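Local coordinates for hypothetical protein S4005 (Shigella flexneri 2a, PDB 1Z67) that is of unknown function but belongs to the YidB-like family and has an all-helical fold with a homeodomain-like motif, a kind of motif often used to bind DNA, at residues K21-I25 against L95-Q99; E30-Q36 against A117-L121; K41-L47 against Q68-L73. All blocks are in the same frame, centred on the assembly; numbering follows the deposited sequence.

Contact 1 of 3, residues K21-I25 against L95-Q99; sequences KYQAI and LLAEQ
Apolar packing joins the two helices where Ile25 meets Leu95 end to end, its CD1 4.0 Å from Leu95 CG. Ile25 CD1 also lies against the aliphatic root of Gln99, 4.0 Å from Gln99 CB. Lys21 adds its methylene chain: with CG set between the backbone N and the carbonyl carbon (chi1 63°) and the rest extended, CD passes 3.9 Å from Leu95 CD1 while CG lies over one face of the neighbouring Tyr22 ring.

Polar contacts gather round the amide of Gln99, which a bend at chi2 (-61°) turns toward the ends of Lys21 and Tyr22. Its OE1 sits at the edge of the Tyr22 ring, in the ring plane, with the amide plane turned 86° from the ring. Tyr22 OH is 3.4 Å from Gln99 OE1, at most a weak hydrogen bond. One water accepts from both Lys21 NZ (3.0 Å) and Gln99 NE2 (2.9 Å). Lys21 NZ also forms a salt bridge with Asp18, just ahead of helix 21-31.

The axes of segments 21-25 and 95-99 pass 12.0 Å apart at nearly a right angle, so long side chains bridge two helices distant in this all-helical fold; direct contact is mostly apolar, while the polar groups are joined chiefly through water.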
ATOM      1  N   LYS A  21       4.653  -8.492   5.803  1.00 17.96           N
ATOM      2  CA  LYS A  21       4.076  -7.749   4.658  1.00 16.76           C
ATOM      3  C   LYS A  21       3.799  -6.274   4.980  1.00 16.05           C
ATOM      4  O   LYS A  21       4.007  -5.406   4.126  1.00 16.72           O
ATOM      5  CB  LYS A  21       2.812  -8.410   4.110  1.00 16.40           C
ATOM      6  CG  LYS A  21       1.651  -8.478   5.050  1.00 16.59           C
ATOM      7  CD  LYS A  21       0.502  -9.281   4.395  1.00 17.63           C
ATOM      8  CE  LYS A  21      -0.748  -9.282   5.251  1.00 21.70           C
ATOM      9  NZ  LYS A  21      -1.705 -10.312   4.751  1.00 25.41           N
ATOM     10  N   TYR A  22       3.324  -5.985   6.196  1.00 16.32           N
ATOM     11  CA  TYR A  22       3.021  -4.592   6.541  1.00 16.83           C
ATOM     12  C   TYR A  22       4.260  -3.727   6.693  1.00 19.21           C
ATOM     13  O   TYR A  22       4.269  -2.600   6.177  1.00 19.51           O
ATOM     14  CB  TYR A  22       2.133  -4.517   7.790  1.00 18.60           C
ATOM     15  CG  TYR A  22       0.776  -5.120   7.536  1.00 18.02           C
ATOM     16  CD1 TYR A  22      -0.067  -4.608   6.560  1.00 19.05           C
ATOM     17  CD2 TYR A  22       0.352  -6.227   8.272  1.00 21.53           C
ATOM     18  CE1 TYR A  22      -1.320  -5.175   6.338  1.00 19.29           C
ATOM     19  CE2 TYR A  22      -0.911  -6.803   8.056  1.00 23.77           C
ATOM     20  CZ  TYR A  22      -1.726  -6.258   7.092  1.00 22.23           C
ATOM     21  OH  TYR A  22      -2.951  -6.826   6.865  1.00 25.12           O
ATOM     22  N   GLN A  23       5.288  -4.228   7.382  1.00 20.33           N
ATOM     23  CA  GLN A  23       6.562  -3.480   7.468  1.00 21.34           C
ATOM     24  C   GLN A  23       7.119  -3.227   6.070  1.00 20.48           C
ATOM     25  O   GLN A  23       7.640  -2.153   5.774  1.00 21.93           O
ATOM     26  CB  GLN A  23       7.618  -4.182   8.335  1.00 23.63           C
ATOM     27  CG  GLN A  23       8.912  -3.370   8.547  1.00 28.00           C
ATOM     28  CD  GLN A  23       8.688  -1.972   9.130  1.00 34.12           C
ATOM     29  OE1 GLN A  23       8.232  -1.815  10.286  1.00 36.70           O
ATOM     30  NE2 GLN A  23       9.042  -0.944   8.343  1.00 34.63           N
ATOM     31  N   ALA A  24       7.008  -4.221   5.207  1.00 18.90           N
ATOM     32  CA  ALA A  24       7.526  -4.101   3.854  1.00 17.14           C
ATOM     33  C   ALA A  24       6.780  -3.015   3.093  1.00 16.83           C
ATOM     34  O   ALA A  24       7.394  -2.189   2.401  1.00 16.95           O
ATOM     35  CB  ALA A  24       7.428  -5.427   3.133  1.00 17.24           C
ATOM     36  N   ILE A  25       5.455  -3.013   3.213  1.00 16.99           N
ATOM     37  CA  ILE A  25       4.669  -2.036   2.482  1.00 15.95           C
ATOM     38  C   ILE A  25       5.029  -0.652   3.022  1.00 16.90           C
ATOM     39  O   ILE A  25       5.246   0.267   2.232  1.00 17.73           O
ATOM     40  CB  ILE A  25       3.164  -2.288   2.612  1.00 16.69           C
ATOM     41  CG1 ILE A  25       2.788  -3.560   1.862  1.00 16.48           C
ATOM     42  CG2 ILE A  25       2.357  -1.049   2.117  1.00 18.51           C
ATOM     43  CD1 ILE A  25       1.419  -4.063   2.200  1.00 17.76           C
ATOM     44  N   LEU A  95      -1.007  -8.104  -3.529  1.00 15.10           N
ATOM     45  CA  LEU A  95      -0.889  -7.668  -2.127  1.00 15.63           C
ATOM     46  C   LEU A  95      -1.364  -6.221  -2.000  1.00 14.53           C
ATOM     47  O   LEU A  95      -2.159  -5.883  -1.110  1.00 15.08           O
ATOM     48  CB  LEU A  95       0.563  -7.764  -1.682  1.00 15.51           C
ATOM     49  CG  LEU A  95       0.921  -7.157  -0.317  1.00 16.87           C
ATOM     50  CD1 LEU A  95       0.237  -7.922   0.781  1.00 18.20           C
ATOM     51  CD2 LEU A  95       2.417  -7.176  -0.158  1.00 18.57           C
ATOM     52  N   LEU A  96      -0.878  -5.371  -2.905  1.00 14.40           N
ATOM     53  CA  LEU A  96      -1.308  -3.982  -2.889  1.00 14.44           C
ATOM     54  C   LEU A  96      -2.776  -3.815  -3.188  1.00 14.41           C
ATOM     55  O   LEU A  96      -3.420  -2.937  -2.620  1.00 14.01           O
ATOM     56  CB  LEU A  96      -0.473  -3.155  -3.859  1.00 14.04           C
ATOM     57  CG  LEU A  96       0.970  -2.885  -3.449  1.00 15.62           C
ATOM     58  CD1 LEU A  96       1.728  -2.294  -4.661  1.00 19.13           C
ATOM     59  CD2 LEU A  96       1.072  -1.940  -2.272  1.00 15.37           C
ATOM     60  N   ALA A  97      -3.333  -4.634  -4.071  1.00 14.41           N
ATOM     61  CA  ALA A  97      -4.739  -4.493  -4.416  1.00 14.20           C
ATOM     62  C   ALA A  97      -5.606  -4.786  -3.203  1.00 13.81           C
ATOM     63  O   ALA A  97      -6.619  -4.111  -3.010  1.00 15.76           O
ATOM     64  CB  ALA A  97      -5.123  -5.422  -5.588  1.00 15.75           C
ATOM     65  N   GLU A  98      -5.140  -5.707  -2.343  1.00 14.91           N
ATOM     66  CA  GLU A  98      -5.867  -5.981  -1.077  1.00 15.46           C
ATOM     67  C   GLU A  98      -5.598  -4.865  -0.029  1.00 14.78           C
ATOM     68  O   GLU A  98      -6.516  -4.357   0.628  1.00 15.87           O
ATOM     69  CB  GLU A  98      -5.431  -7.346  -0.528  0.50 16.47           C
ATOM     70  CG  GLU A  98      -5.963  -7.681   0.861  0.50 19.77           C
ATOM     71  CD  GLU A  98      -5.585  -9.080   1.332  0.50 24.35           C
ATOM     72  OE1 GLU A  98      -4.978  -9.834   0.548  0.50 26.86           O
ATOM     73  OE2 GLU A  98      -5.893  -9.419   2.500  0.50 28.05           O
ATOM     74  N   GLN A  99      -4.327  -4.519   0.154  1.00 13.49           N
ATOM     75  CA  GLN A  99      -3.962  -3.710   1.322  1.00 12.56           C
ATOM     76  C   GLN A  99      -3.970  -2.204   1.098  1.00 11.81           C
ATOM     77  O   GLN A  99      -4.302  -1.419   2.035  1.00 12.88           O
ATOM     78  CB  GLN A  99      -2.584  -4.139   1.818  1.00 12.75           C
ATOM     79  CG  GLN A  99      -2.474  -5.617   2.166  1.00 15.66           C
ATOM     80  CD  GLN A  99      -3.398  -6.048   3.273  1.00 17.20           C
ATOM     81  OE1 GLN A  99      -3.908  -5.223   4.035  1.00 19.43           O
ATOM     82  NE2 GLN A  99      -3.591  -7.366   3.409  1.00 19.40           N
TER
HETATM   83  O   HOH W   1      -2.548  -9.664   1.894  1.00 26.61           O

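Contact 2 of 3, residues E30-Q36 against A117-L121; sequences EEQGGIQ and ANNDL
Glu30, described here in one of its two modelled conformers, reaches from the last turn of helix 21-31 to the start of helix 121-133. From CB, CG lies beside the backbone N, anti to the carbonyl carbon, and a bend at chi2 (-78°) turns the carboxylate toward Leu121. CD then lies 3.7 Å from Leu121 CB. OE1 accepts the Leu121 N-H at 3.0 Å in a nearly straight bond (173°), although the donor stands well above the carboxylate plane. Glu30 OE1 also takes a water proton and comes within 3.8 Å of Asp120 OD2; Asp120, the N-cap residue of helix 121-133, holds Ser123 through OD1. Glu30 OE2 is 2.8 Å from a second water, which also accepts from Ile35 N.

Between the two helices of segment 30-36 the chain turns sharply: Gly33 closes helix 21-31 in a Schellman motif and Gly34 is the N-cap residue of helix 35-44. Asn118, from far along the chain, meets the first turn of helix 35-44 with its amide oxygen. Its OD1 accepts the Gln36 N-H at 3.0 Å, from above the carbonyl plane, and lies 3.2 Å from Gln36 CB. A water links Gly33 O to Asn118 O. Deeper in, Ile35 CG2 packs 3.9 Å from Ala117 CB, next to Val29 and Val113.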
ATOM      1  N   GLU A  30       7.613   4.793   1.819  1.00 16.00           N
ATOM      2  CA  GLU A  30       8.558   5.874   2.074  1.00 17.11           C
ATOM      3  C   GLU A  30       9.670   5.908   1.009  1.00 17.49           C
ATOM      4  O   GLU A  30      10.048   6.991   0.535  1.00 17.52           O
ATOM      5  CB  GLU A  30       9.128   5.723   3.489  0.60 17.70           C
ATOM      6  CG  GLU A  30       8.023   5.711   4.588  0.60 18.38           C
ATOM      7  CD  GLU A  30       7.454   7.104   4.940  0.60 21.13           C
ATOM      8  OE1 GLU A  30       7.720   7.606   6.068  0.60 20.28           O
ATOM      9  OE2 GLU A  30       6.740   7.700   4.088  0.60 23.25           O
ATOM     10  N   GLU A  31      10.130   4.736   0.580  1.00 16.13           N
ATOM     11  CA  GLU A  31      11.202   4.665  -0.426  1.00 17.97           C
ATOM     12  C   GLU A  31      10.739   5.198  -1.769  1.00 17.62           C
ATOM     13  O   GLU A  31      11.549   5.720  -2.542  1.00 19.15           O
ATOM     14  CB  GLU A  31      11.670   3.254  -0.586  1.00 19.52           C
ATOM     15  CG  GLU A  31      12.414   2.808   0.616  1.00 22.23           C
ATOM     16  CD  GLU A  31      12.859   1.390   0.532  1.00 28.31           C
ATOM     17  OE1 GLU A  31      12.179   0.544  -0.124  1.00 26.43           O
ATOM     18  OE2 GLU A  31      13.925   1.146   1.129  1.00 32.44           O
ATOM     19  N   GLN A  32       9.454   5.047  -2.055  1.00 16.38           N
ATOM     20  CA  GLN A  32       8.861   5.575  -3.276  1.00 16.53           C
ATOM     21  C   GLN A  32       8.629   7.093  -3.210  1.00 16.82           C
ATOM     22  O   GLN A  32       8.203   7.697  -4.212  1.00 17.33           O
ATOM     23  CB  GLN A  32       7.530   4.845  -3.561  1.00 17.46           C
ATOM     24  CG  GLN A  32       7.670   3.350  -3.809  1.00 18.10           C
ATOM     25  CD  GLN A  32       8.519   3.036  -5.041  1.00 18.11           C
ATOM     26  OE1 GLN A  32       8.227   3.516  -6.134  1.00 22.19           O
ATOM     27  NE2 GLN A  32       9.539   2.190  -4.874  1.00 18.99           N
ATOM     28  N   GLY A  33       8.869   7.691  -2.029  1.00 16.14           N
ATOM     29  CA  GLY A  33       8.803   9.145  -1.858  1.00 15.94           C
ATOM     30  C   GLY A  33       7.593   9.600  -1.041  1.00 15.29           C
ATOM     31  O   GLY A  33       7.333  10.822  -0.874  1.00 17.09           O
ATOM     32  N   GLY A  34       6.893   8.626  -0.453  1.00 15.56           N
ATOM     33  CA  GLY A  34       5.798   8.931   0.446  1.00 14.45           C
ATOM     34  C   GLY A  34       4.402   8.675  -0.116  1.00 13.92           C
ATOM     35  O   GLY A  34       4.200   8.528  -1.342  1.00 14.71           O
ATOM     36  N   ILE A  35       3.421   8.624   0.782  1.00 14.64           N
ATOM     37  CA  ILE A  35       2.059   8.305   0.334  1.00 16.19           C
ATOM     38  C   ILE A  35       1.510   9.276  -0.717  1.00 16.19           C
ATOM     39  O   ILE A  35       0.861   8.846  -1.656  1.00 17.63           O
ATOM     40  CB  ILE A  35       1.100   8.136   1.538  1.00 16.72           C
ATOM     41  CG1 ILE A  35      -0.210   7.481   1.077  1.00 18.04           C
ATOM     42  CG2 ILE A  35       0.952   9.444   2.303  1.00 16.55           C
ATOM     43  CD1 ILE A  35      -0.043   6.040   0.619  1.00 21.95           C
ATOM     44  N   GLN A  36       1.873  10.558  -0.619  1.00 17.72           N
ATOM     45  CA  GLN A  36       1.483  11.523  -1.646  1.00 19.09           C
ATOM     46  C   GLN A  36       1.948  11.203  -3.102  1.00 19.31           C
ATOM     47  O   GLN A  36       1.194  11.448  -4.068  1.00 19.60           O
ATOM     48  CB  GLN A  36       1.873  12.933  -1.210  1.00 21.00           C
ATOM     49  CG  GLN A  36       1.229  14.002  -2.039  1.00 23.95           C
ATOM     50  CD  GLN A  36      -0.302  13.893  -2.176  1.00 27.92           C
ATOM     51  OE1 GLN A  36      -1.022  13.562  -1.210  1.00 28.02           O
ATOM     52  NE2 GLN A  36      -0.801  14.227  -3.370  1.00 30.79           N
ATOM     53  N   ALA A 117       0.807  11.865   7.403  1.00 34.40           N
ATOM     54  CA  ALA A 117       1.029  10.668   6.604  1.00 33.98           C
ATOM     55  C   ALA A 117       2.182  10.773   5.600  1.00 34.88           C
ATOM     56  O   ALA A 117       2.948   9.811   5.457  1.00 33.87           O
ATOM     57  CB  ALA A 117      -0.250  10.256   5.921  1.00 33.72           C
ATOM     58  N   ASN A 118       2.317  11.924   4.932  1.00 35.44           N
ATOM     59  CA  ASN A 118       3.350  12.064   3.918  1.00 36.63           C
ATOM     60  C   ASN A 118       4.771  12.214   4.454  1.00 37.73           C
ATOM     61  O   ASN A 118       5.731  11.754   3.814  1.00 38.58           O
ATOM     62  CB  ASN A 118       3.036  13.191   2.946  1.00 35.90           C
ATOM     63  CG  ASN A 118       3.787  13.033   1.641  1.00 34.91           C
ATOM     64  OD1 ASN A 118       3.879  11.922   1.096  1.00 29.35           O
ATOM     65  ND2 ASN A 118       4.346  14.134   1.138  1.00 35.07           N
ATOM     66  N   ASN A 119       4.906  12.847   5.618  1.00 38.75           N
ATOM     67  CA  ASN A 119       6.237  13.125   6.179  1.00 39.13           C
ATOM     68  C   ASN A 119       6.859  11.958   6.962  1.00 38.42           C
ATOM     69  O   ASN A 119       8.026  11.633   6.748  1.00 38.77           O
ATOM     70  CB  ASN A 119       6.234  14.396   7.038  0.50 39.29           C
ATOM     71  CG  ASN A 119       7.642  14.901   7.340  0.50 39.78           C
ATOM     72  OD1 ASN A 119       8.071  14.928   8.496  0.50 40.23           O
ATOM     73  ND2 ASN A 119       8.372  15.286   6.297  0.50 39.81           N
ATOM     74  N   ASP A 120       6.107  11.342   7.872  1.00 36.99           N
ATOM     75  CA  ASP A 120       6.540  10.071   8.456  1.00 35.35           C
ATOM     76  C   ASP A 120       5.343   9.163   8.623  1.00 33.65           C
ATOM     77  O   ASP A 120       4.503   9.383   9.507  1.00 32.98           O
ATOM     78  CB  ASP A 120       7.253  10.256   9.801  1.00 36.17           C
ATOM     79  CG  ASP A 120       8.008   9.006  10.241  1.00 37.35           C
ATOM     80  OD1 ASP A 120       7.668   8.430  11.300  1.00 38.53           O
ATOM     81  OD2 ASP A 120       8.949   8.589   9.521  1.00 38.46           O
ATOM     82  N   LEU A 121       5.277   8.131   7.788  1.00 31.30           N
ATOM     83  CA  LEU A 121       4.133   7.230   7.767  1.00 29.67           C
ATOM     84  C   LEU A 121       3.921   6.507   9.113  1.00 28.85           C
ATOM     85  O   LEU A 121       2.797   6.470   9.620  1.00 27.98           O
ATOM     86  CB  LEU A 121       4.225   6.232   6.622  1.00 30.66           C
ATOM     87  CG  LEU A 121       2.973   5.449   6.241  1.00 29.77           C
ATOM     88  CD1 LEU A 121       1.787   6.367   6.112  1.00 31.26           C
ATOM     89  CD2 LEU A 121       3.238   4.702   4.941  1.00 31.04           C
TER
HETATM   90  O   HOH W   2       4.212   8.673   3.442  1.00 23.12           O
HETATM   91  O   HOH W   3      10.095   8.790   6.375  1.00 55.26           O
HETATM   92  O   HOH W   4       4.964  12.082  -1.051  1.00 36.28           O
HETATM   93  O   HOH W   5       7.685  12.458   1.303  1.00 43.74           O

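Contact 3 of 3, residues K41-L47 against Q68-L73; sequences KLQSGGL and QLESAL
Leu42 and Leu69 cross at a slant, their CD2 methyls 3.6 Å apart, and this pair forms the inner side of the contact. Leu42 CD2 also meets Leu73 CD2 at 4.0 Å, again at a slant, and thus lies against leucines one helical turn apart. In Leu42, CG anti to the carbonyl carbon (chi1 -67°) swings the branch across to the other helix.

Leu47 comes in from the turn that follows helix 35-44, which packs on the C-terminal part of helix 66-73, and directs CD1 at Ala72 CB, 3.7 Å away. Leu47 CD1 also rests on Gln68 O and lies 4.1 Å from Leu69 CD2. Ala72 CB itself faces Gly45, whose CA is 4.2 Å off, and the backbones are close here.

Lys41 runs along the other end of the contact. Its CB packs on Leu73 CD2, and the extended chain carries NZ to a hydrogen bond 2.9 Å from Leu73 O, with the donor 26° out of the carbonyl plane. That carbonyl belongs to the last residue of helix 66-73, a position that the partial negative charge at the helix's C-terminal end would probably favour for an ammonium group. Farther back, between the two backbones, a water donates to Lys41 O and Ala72 O.

Helix 89-106 adjoins the leucine layer, with Ile104 on Leu42 and Leu96 on Leu69, while Trp54 of helix 48-55 touches Leu42 and Val64 joins Leu47 and Leu69.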
ATOM      1  N   LYS A  41       0.187   9.216  -8.445  1.00 18.67           N
ATOM      2  CA  LYS A  41       0.232   8.201  -9.502  1.00 19.71           C
ATOM      3  C   LYS A  41      -1.106   7.539  -9.750  1.00 19.53           C
ATOM      4  O   LYS A  41      -1.483   7.301 -10.908  1.00 19.36           O
ATOM      5  CB  LYS A  41       1.269   7.128  -9.226  1.00 20.03           C
ATOM      6  CG  LYS A  41       2.651   7.621  -9.366  1.00 20.39           C
ATOM      7  CD  LYS A  41       3.599   6.466  -9.205  1.00 25.09           C
ATOM      8  CE  LYS A  41       4.875   6.773  -9.932  1.00 26.08           C
ATOM      9  NZ  LYS A  41       5.694   5.578  -9.868  1.00 24.70           N
ATOM     10  N   LEU A  42      -1.853   7.263  -8.675  1.00 18.05           N
ATOM     11  CA  LEU A  42      -3.178   6.716  -8.860  1.00 18.79           C
ATOM     12  C   LEU A  42      -4.037   7.693  -9.666  1.00 18.92           C
ATOM     13  O   LEU A  42      -4.752   7.299 -10.595  1.00 20.60           O
ATOM     14  CB  LEU A  42      -3.806   6.439  -7.516  1.00 18.17           C
ATOM     15  CG  LEU A  42      -3.121   5.303  -6.717  1.00 16.30           C
ATOM     16  CD1 LEU A  42      -3.782   5.241  -5.353  1.00 17.33           C
ATOM     17  CD2 LEU A  42      -3.284   3.964  -7.398  1.00 19.71           C
ATOM     18  N   GLN A  43      -3.913   8.973  -9.338  1.00 19.11           N
ATOM     19  CA  GLN A  43      -4.684  10.018 -10.011  1.00 20.48           C
ATOM     20  C   GLN A  43      -4.299  10.222 -11.473  1.00 21.13           C
ATOM     21  O   GLN A  43      -5.192  10.327 -12.327  1.00 21.94           O
ATOM     22  CB  GLN A  43      -4.564  11.306  -9.237  1.00 19.89           C
ATOM     23  CG  GLN A  43      -5.400  11.236  -7.952  1.00 22.01           C
ATOM     24  CD  GLN A  43      -5.165  12.369  -6.996  1.00 26.03           C
ATOM     25  OE1 GLN A  43      -4.107  12.972  -6.974  1.00 30.25           O
ATOM     26  NE2 GLN A  43      -6.153  12.633  -6.161  1.00 26.68           N
ATOM     27  N   SER A  44      -2.995  10.287 -11.748  1.00 21.21           N
ATOM     28  CA  SER A  44      -2.503  10.420 -13.133  1.00 22.63           C
ATOM     29  C   SER A  44      -2.760   9.142 -13.978  1.00 22.65           C
ATOM     30  O   SER A  44      -2.760   9.193 -15.221  1.00 22.87           O
ATOM     31  CB  SER A  44      -1.004  10.708 -13.120  0.50 22.80           C
ATOM     32  OG  SER A  44      -0.722  11.947 -12.508  0.50 23.64           O
ATOM     33  N   GLY A  45      -2.994   8.005 -13.314  1.00 22.74           N
ATOM     34  CA  GLY A  45      -3.154   6.735 -13.994  1.00 22.64           C
ATOM     35  C   GLY A  45      -4.602   6.358 -14.202  1.00 22.84           C
ATOM     36  O   GLY A  45      -4.884   5.211 -14.589  1.00 24.08           O
ATOM     37  N   GLY A  46      -5.511   7.297 -13.944  1.00 22.99           N
ATOM     38  CA  GLY A  46      -6.923   7.093 -14.238  1.00 23.85           C
ATOM     39  C   GLY A  46      -7.732   6.440 -13.144  1.00 22.97           C
ATOM     40  O   GLY A  46      -8.887   6.118 -13.345  1.00 24.12           O
ATOM     41  N   LEU A  47      -7.136   6.279 -11.956  1.00 21.33           N
ATOM     42  CA  LEU A  47      -7.819   5.633 -10.833  1.00 20.58           C
ATOM     43  C   LEU A  47      -8.357   6.641  -9.823  1.00 19.65           C
ATOM     44  O   LEU A  47      -8.660   6.276  -8.676  1.00 18.81           O
ATOM     45  CB  LEU A  47      -6.885   4.630 -10.142  1.00 21.23           C
ATOM     46  CG  LEU A  47      -6.517   3.387 -10.963  1.00 22.43           C
ATOM     47  CD1 LEU A  47      -5.587   2.466 -10.171  1.00 23.56           C
ATOM     48  CD2 LEU A  47      -7.748   2.601 -11.420  1.00 27.05           C
ATOM     49  N   GLN A  68      -4.511  -3.237 -12.429  1.00 19.89           N
ATOM     50  CA  GLN A  68      -4.850  -1.796 -12.437  1.00 19.98           C
ATOM     51  C   GLN A  68      -3.796  -1.024 -11.661  1.00 19.97           C
ATOM     52  O   GLN A  68      -3.327   0.026 -12.098  1.00 20.25           O
ATOM     53  CB  GLN A  68      -6.236  -1.542 -11.867  1.00 20.28           C
ATOM     54  CG  GLN A  68      -7.350  -1.811 -12.854  1.00 20.47           C
ATOM     55  CD  GLN A  68      -8.711  -1.624 -12.246  1.00 20.98           C
ATOM     56  OE1 GLN A  68      -9.016  -2.175 -11.188  1.00 22.72           O
ATOM     57  NE2 GLN A  68      -9.562  -0.880 -12.938  1.00 25.78           N
ATOM     58  N   LEU A  69      -3.378  -1.581 -10.527  1.00 19.51           N
ATOM     59  CA  LEU A  69      -2.351  -0.902  -9.751  1.00 19.34           C
ATOM     60  C   LEU A  69      -0.993  -0.930 -10.426  1.00 19.25           C
ATOM     61  O   LEU A  69      -0.258   0.066 -10.360  1.00 19.74           O
ATOM     62  CB  LEU A  69      -2.228  -1.506  -8.343  1.00 18.44           C
ATOM     63  CG  LEU A  69      -3.390  -1.178  -7.412  1.00 17.18           C
ATOM     64  CD1 LEU A  69      -3.075  -1.810  -6.032  1.00 19.51           C
ATOM     65  CD2 LEU A  69      -3.589   0.380  -7.310  1.00 19.12           C
ATOM     66  N   GLU A  70      -0.606  -2.054 -11.009  1.00 20.09           N
ATOM     67  CA  GLU A  70       0.661  -2.063 -11.737  1.00 21.08           C
ATOM     68  C   GLU A  70       0.630  -1.017 -12.868  1.00 21.99           C
ATOM     69  O   GLU A  70       1.625  -0.331 -13.080  1.00 21.62           O
ATOM     70  CB  GLU A  70       1.001  -3.437 -12.286  1.00 21.67           C
ATOM     71  CG  GLU A  70       2.466  -3.537 -12.725  1.00 24.82           C
ATOM     72  CD  GLU A  70       2.816  -4.830 -13.464  1.00 28.53           C
ATOM     73  OE1 GLU A  70       2.043  -5.817 -13.366  1.00 29.76           O
ATOM     74  OE2 GLU A  70       3.881  -4.869 -14.124  1.00 28.40           O
ATOM     75  N   SER A  71      -0.533  -0.855 -13.510  1.00 21.56           N
ATOM     76  CA  SER A  71      -0.716   0.128 -14.599  1.00 23.30           C
ATOM     77  C   SER A  71      -0.538   1.550 -14.087  1.00 22.62           C
ATOM     78  O   SER A  71       0.143   2.350 -14.702  1.00 24.93           O
ATOM     79  CB  SER A  71      -2.083  -0.041 -15.265  1.00 23.51           C
ATOM     80  OG  SER A  71      -2.091  -1.185 -16.104  1.00 27.05           O
ATOM     81  N   ALA A  72      -1.137   1.857 -12.951  1.00 21.88           N
ATOM     82  CA  ALA A  72      -1.100   3.218 -12.443  1.00 21.50           C
ATOM     83  C   ALA A  72       0.214   3.571 -11.754  1.00 21.05           C
ATOM     84  O   ALA A  72       0.710   4.688 -11.902  1.00 20.13           O
ATOM     85  CB  ALA A  72      -2.283   3.461 -11.513  1.00 20.59           C
ATOM     86  N   LEU A  73       0.749   2.634 -10.979  1.00 20.36           N
ATOM     87  CA  LEU A  73       1.919   2.872 -10.141  1.00 20.58           C
ATOM     88  C   LEU A  73       3.205   2.661 -10.875  1.00 21.16           C
ATOM     89  O   LEU A  73       4.260   3.191 -10.499  1.00 22.38           O
ATOM     90  CB  LEU A  73       1.887   1.992  -8.878  1.00 21.17           C
ATOM     91  CG  LEU A  73       0.751   2.234  -7.886  1.00 20.83           C
ATOM     92  CD1 LEU A  73       0.919   1.327  -6.688  1.00 19.58           C
ATOM     93  CD2 LEU A  73       0.736   3.719  -7.450  1.00 21.56           C
TER
HETATM   94  O   HOH W   6       0.236   7.102 -13.256  1.00 31.12           O

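In the fold
All three contacts are partly buried, with contact 1 closest to the centre of the chain and contacts 2 and 3 farther out. Contacts 1 and 2 share helix 21-31, and contacts 2 and 3 share helix 35-44. Contact 3 is nested in the chain loops closed by both others and touches contact 1 directly: Leu69 CD1 packs 3.4 Å from Ala97 N, and Leu73 lies near Leu96. The chemistry changes accordingly. Contact 3 is mainly a leucine layer with polar links at one end, contact 1 mixes apolar packing with a watery polar fringe, and contact 2, at loops and helix ends, relies largely on side-chain-to-backbone hydrogen bonds and bridging waters.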